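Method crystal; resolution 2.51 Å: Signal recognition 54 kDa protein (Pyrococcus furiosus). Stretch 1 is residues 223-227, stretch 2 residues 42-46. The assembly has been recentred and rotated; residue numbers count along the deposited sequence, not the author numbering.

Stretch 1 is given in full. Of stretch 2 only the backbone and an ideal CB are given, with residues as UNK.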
# COMPACT_ATOMS: atom_id res chain seq x y z
N THR A 223 3.74 8.25 18.85
CA THR A 223 3.84 7.03 18.07
C THR A 223 3.54 5.83 18.93
O THR A 223 3.50 4.70 18.43
CB THR A 223 5.23 6.84 17.44
OG1 THR A 223 6.18 6.59 18.48
CG2 THR A 223 5.63 8.08 16.62
N ILE A 224 3.32 6.06 20.22
CA ILE A 224 2.88 4.98 21.12
C ILE A 224 1.38 4.70 21.03
O ILE A 224 0.89 3.74 21.62
CB ILE A 224 3.31 5.23 22.59
CG1 ILE A 224 2.46 6.31 23.26
CG2 ILE A 224 4.76 5.62 22.65
CD1 ILE A 224 2.49 6.22 24.79
N GLY A 225 0.66 5.51 20.26
CA GLY A 225 -0.76 5.26 20.09
C GLY A 225 -1.53 5.27 21.40
O GLY A 225 -1.34 6.15 22.24
N GLN A 226 -2.39 4.28 21.57
CA GLN A 226 -3.35 4.30 22.67
C GLN A 226 -2.70 4.05 24.02
O GLN A 226 -3.37 4.18 25.04
CB GLN A 226 -4.45 3.27 22.44
CG GLN A 226 -4.00 1.84 22.63
CD GLN A 226 -5.14 0.87 22.50
OE1 GLN A 226 -5.30 0.20 21.47
NE2 GLN A 226 -5.98 0.81 23.52
N GLN A 227 -1.42 3.68 24.03
CA GLN A 227 -0.68 3.49 25.28
C GLN A 227 -0.44 4.80 26.02
O GLN A 227 0.03 4.79 27.16
CB GLN A 227 0.69 2.84 25.04
CG GLN A 227 0.68 1.59 24.20
CD GLN A 227 2.07 1.03 23.99
OE1 GLN A 227 2.62 0.38 24.87
NE2 GLN A 227 2.67 1.29 22.81
N UNK A 42 -5.65 3.70 13.20
CA UNK A 42 -4.79 4.74 13.76
C UNK A 42 -4.52 4.45 15.24
O UNK A 42 -4.05 5.32 15.99
CB UNK A 42 -5.43 6.12 13.59
N UNK A 43 -4.85 3.23 15.65
CA UNK A 43 -4.57 2.72 16.99
C UNK A 43 -5.46 3.33 18.06
O UNK A 43 -5.07 3.40 19.22
CB UNK A 43 -3.10 2.98 17.35
N UNK A 44 -6.65 3.78 17.69
CA UNK A 44 -7.57 4.25 18.73
C UNK A 44 -8.14 3.06 19.49
O UNK A 44 -8.63 2.11 18.87
CB UNK A 44 -8.70 5.09 18.12
N UNK A 45 -8.05 3.10 20.81
CA UNK A 45 -8.62 2.05 21.66
C UNK A 45 -9.97 1.59 21.14
O UNK A 45 -10.84 2.41 20.83
CB UNK A 45 -8.76 2.54 23.10
N UNK A 46 -10.17 0.28 21.07
CA UNK A 46 -11.42 -0.25 20.52
C UNK A 46 -12.65 0.16 21.31
O UNK A 46 -13.64 0.58 20.73
CB UNK A 46 -11.35 -1.78 20.46

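Position 42 can be set aside quickly. Its ideal CB has no atom of stretch 1 within 5.5 Å, and its phi/psi of -94/14 is open to most residues, so stretch 1 places no demand on the side chain and many would suit. The deposited residue is Ala-42, whose CB stays 8.1 Å from Gly-225 CA.

Position 43 is far more informative. Its CA-to-CB bond points toward stretch 1, and the ideal CB lies 4.3 Å from Gly-225 CA and 4.5 Å from Gln-226 N. Two features of the visible side stand out: a glycine, which leaves room directly in front of this CB, and a backbone amide at Gln-226. A short side chain ending in an acceptor would fit, which favours Asp or Asn; Ser or Thr could also be considered, although their hydroxyls sit closer to the backbone. The phi/psi of 72/26 is left-handed, a region that glycine enters easily and that Asn and Asp tolerate better than most, whereas beta-branched residues such as Thr are disfavoured there. Asn and Asp remain the best candidates, and the backbone alone does not separate them. The deposited residue is Asp-43, with chi1 in the t well (-168°). Its OD1 accepts a hydrogen bond from Gln-226 N at 3.2 Å, with an N-H...acceptor angle of 154°. The same OD1 lies 3.2 Å from Gly-225 CA, and an ideal CB on Gly-225 would be only 1.7 Å from Asp-43 OD1, a clash. Glycine therefore makes room for the carboxylate, and its phi of 59° independently favours the same residue. The second oxygen is less comfortably placed: Asp-43 OD2 is 3.2 Å from Gln-226 OE1, but both are acceptors and no hydrogen bond joins them.

At position 44 the CA-to-CB bond points away from stretch 1, and nothing there comes within 5.5 Å of the ideal CB. The phi/psi of -74/129 is extended and suits beta-branched as well as other side chains. The residue is Val-44, and the nearest approach of its side chain to stretch 1 is 6.3 Å, from Val-44 CB to Gln-226 CB.

The ideal CB of position 45 points sideways, yet it is 3.3 Å from Gln-226 NE2, so the amide donor is within reach of a short polar group. Asn or Asp would supply an acceptor, as could Ser or Thr. Asn-45 is deposited, with chi1 at 179° (t). Its OD1 accepts from Gln-226 NE2 at 2.9 Å; the angle of 123° makes this hydrogen bond weak despite its short length. Asn-45 also occupies the N-cap position, right before a helix, where all four candidates are common.

Position 46 has a sideways CB with no neighbour from stretch 1 within 5.5 Å, and its helical phi/psi of -62/-46 leaves the choice wide. Val-46 fills it, and the link to stretch 1 comes from its backbone: water 1 accepts from Val-46 N at 2.8 Å and donates to Gln-226 OE1 at 3.0 Å, bridging the two stretches.

Stretch 2 42-46: ADVNV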
# COMPACT_ATOMS: atom_id res chain seq x y z
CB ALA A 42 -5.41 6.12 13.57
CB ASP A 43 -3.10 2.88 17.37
CG ASP A 43 -2.73 2.10 18.62
OD1 ASP A 43 -1.63 2.34 19.19
OD2 ASP A 43 -3.53 1.25 19.05
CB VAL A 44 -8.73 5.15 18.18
CG1 VAL A 44 -9.65 5.55 19.31
CG2 VAL A 44 -8.18 6.38 17.53
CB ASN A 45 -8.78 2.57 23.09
CG ASN A 45 -9.39 1.53 24.02
OD1 ASN A 45 -8.70 0.65 24.51
ND2 ASN A 45 -10.69 1.63 24.25
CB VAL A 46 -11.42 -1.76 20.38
CG1 VAL A 46 -12.81 -2.23 20.02
CG2 VAL A 46 -10.44 -2.18 19.29
O HOH W 1 -7.88 -1.29 21.53
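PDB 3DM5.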